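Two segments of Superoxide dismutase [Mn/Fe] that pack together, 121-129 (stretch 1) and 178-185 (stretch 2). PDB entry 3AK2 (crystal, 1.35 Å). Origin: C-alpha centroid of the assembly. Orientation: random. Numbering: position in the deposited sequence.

Stretch 1 (121-129) AAKTVEGVG
Stretch 2 (178-185) DRGSYVEN

The end of one helix and the loop after it pack against the first turns of another helix, held by an arginine that binds three backbone carbonyls and by a lysine–glutamate salt bridge. Stretch 1 is helical through Lys 123; Thr 124 (phi/psi -100/15) leaves the helix, Val 125 and Glu 126 are extended (-59/129, -89/119), and Gly 127 takes positive phi (75/-149). Stretch 2 is helical from Arg 179 onward, its start capped by Asp 178 OD1, which accepts from Ser 181 N at 3.1 Å. The backbones come nearest at Lys 123 CA and Gly 180 CA, 5.8 Å apart. The CA-to-CB bond of Arg 179 points toward stretch 1, and its side chain has chi1 to chi3 t, t, m. Arg 179 NH1 donates to Lys 123 O (3.1 Å) and Val 125 O (2.7 Å), and Arg 179 NH2 to Gly 127 O (2.8 Å); all three oxygens lie at the guanidinium edge, near its plane, where the N-H bonds point. Lys 123, m, t, t, t, reaches past Gly 180, its CE 3.6 Å from Gly 180 O, and its NZ lies 2.8 Å from Glu 184 OE2; Glu 184 is m, m with chi3 -38°. Between these polar contacts, Val 183 (chi1 t) sets CG2 4.0 Å from both Ala 122 CB and Lys 123 CG. Together the stretches bury 361 Å².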

# COMPACT_ATOMS: atom_id res chain seq x y z
N ALA A 121 10.19 1.31 16.60
CA ALA A 121 9.09 0.96 15.70
C ALA A 121 8.15 2.15 15.49
O ALA A 121 7.78 2.46 14.36
CB ALA A 121 8.33 -0.25 16.22
N ALA A 122 7.78 2.82 16.58
CA ALA A 122 6.88 3.97 16.49
C ALA A 122 7.49 5.15 15.74
O ALA A 122 6.86 5.76 14.88
CB ALA A 122 6.44 4.40 17.89
N LYS A 123 8.74 5.47 16.08
CA LYS A 123 9.41 6.62 15.48
C LYS A 123 9.61 6.48 13.98
O LYS A 123 9.55 7.47 13.25
CB LYS A 123 10.76 6.87 16.17
CG LYS A 123 10.62 7.48 17.55
CD LYS A 123 11.97 7.62 18.23
CE LYS A 123 11.81 7.80 19.74
NZ LYS A 123 13.13 7.85 20.43
N THR A 124 9.84 5.25 13.53
CA THR A 124 10.22 5.01 12.14
C THR A 124 9.07 4.55 11.24
O THR A 124 9.30 4.06 10.13
CB THR A 124 11.40 4.02 12.04
OG1 THR A 124 11.02 2.75 12.57
CG2 THR A 124 12.64 4.57 12.77
N VAL A 125 7.83 4.71 11.69
CA VAL A 125 6.69 4.49 10.80
C VAL A 125 6.84 5.45 9.63
O VAL A 125 7.07 6.65 9.82
CB VAL A 125 5.34 4.70 11.52
CG1 VAL A 125 4.20 4.70 10.52
CG2 VAL A 125 5.12 3.61 12.57
N GLU A 126 6.74 4.92 8.42
CA GLU A 126 6.89 5.73 7.23
C GLU A 126 5.54 6.31 6.83
O GLU A 126 4.61 5.57 6.53
CB GLU A 126 7.47 4.90 6.11
CG GLU A 126 7.89 5.71 4.92
CD GLU A 126 8.55 4.86 3.88
OE1 GLU A 126 9.80 4.93 3.76
OE2 GLU A 126 7.83 4.10 3.20
N GLY A 127 5.44 7.64 6.82
CA GLY A 127 4.14 8.30 6.71
C GLY A 127 3.41 8.21 8.04
O GLY A 127 4.04 8.20 9.10
N VAL A 128 2.10 8.14 7.98
CA VAL A 128 1.31 8.07 9.21
C VAL A 128 1.00 6.62 9.54
O VAL A 128 0.97 5.76 8.66
CB VAL A 128 0.04 8.92 9.11
CG1 VAL A 128 0.41 10.40 8.97
CG2 VAL A 128 -0.84 8.48 7.95
N GLY A 129 0.79 6.34 10.82
CA GLY A 129 0.47 4.99 11.25
C GLY A 129 0.57 4.80 12.75
O GLY A 129 0.34 5.73 13.52
N ASP A 178 8.79 16.95 15.50
CA ASP A 178 9.57 16.13 16.41
C ASP A 178 8.76 14.96 16.98
O ASP A 178 8.43 14.92 18.17
CB ASP A 178 10.17 16.99 17.53
CG ASP A 178 11.27 16.28 18.31
OD1 ASP A 178 11.53 15.08 18.07
OD2 ASP A 178 11.87 16.93 19.19
N ARG A 179 8.48 13.99 16.11
CA ARG A 179 7.78 12.78 16.51
C ARG A 179 8.54 12.02 17.60
O ARG A 179 7.93 11.41 18.48
CB ARG A 179 7.56 11.88 15.30
CG ARG A 179 6.81 10.60 15.62
CD ARG A 179 6.96 9.61 14.50
NE ARG A 179 5.96 9.82 13.46
CZ ARG A 179 5.90 9.13 12.33
NH1 ARG A 179 6.80 8.20 12.07
NH2 ARG A 179 4.93 9.38 11.46
N GLY A 180 9.87 12.05 17.52
CA GLY A 180 10.72 11.35 18.49
C GLY A 180 10.45 11.78 19.92
O GLY A 180 10.32 10.94 20.82
N SER A 181 10.36 13.09 20.13
CA SER A 181 10.06 13.64 21.45
C SER A 181 8.65 13.24 21.90
O SER A 181 8.45 12.92 23.07
CB SER A 181 10.21 15.16 21.46
OG SER A 181 9.90 15.69 22.73
N TYR A 182 7.70 13.24 20.98
CA TYR A 182 6.35 12.78 21.28
C TYR A 182 6.33 11.34 21.80
O TYR A 182 5.72 11.06 22.83
CB TYR A 182 5.44 12.92 20.06
CG TYR A 182 4.17 12.09 20.10
CD1 TYR A 182 3.17 12.34 21.03
CD2 TYR A 182 3.97 11.06 19.18
CE1 TYR A 182 2.00 11.58 21.06
CE2 TYR A 182 2.81 10.29 19.19
CZ TYR A 182 1.82 10.57 20.13
OH TYR A 182 0.66 9.83 20.16
N VAL A 183 7.01 10.45 21.08
CA VAL A 183 7.05 9.03 21.44
C VAL A 183 7.69 8.84 22.82
O VAL A 183 7.19 8.07 23.64
CB VAL A 183 7.79 8.19 20.37
CG1 VAL A 183 8.02 6.76 20.84
CG2 VAL A 183 7.02 8.22 19.05
N GLU A 184 8.79 9.55 23.07
CA GLU A 184 9.47 9.48 24.36
C GLU A 184 8.55 9.92 25.50
O GLU A 184 8.51 9.29 26.56
CB GLU A 184 10.76 10.30 24.34
CG GLU A 184 11.88 9.70 23.49
CD GLU A 184 12.34 8.34 23.98
OE1 GLU A 184 12.41 8.13 25.21
OE2 GLU A 184 12.66 7.48 23.13
N ASN A 185 7.82 11.01 25.27
CA ASN A 185 6.90 11.55 26.27
C ASN A 185 5.66 10.68 26.50
O ASN A 185 5.14 10.62 27.61
CB ASN A 185 6.50 12.97 25.90
CG ASN A 185 7.48 14.00 26.41
OD1 ASN A 185 7.50 14.31 27.60
ND2 ASN A 185 8.31 14.53 25.52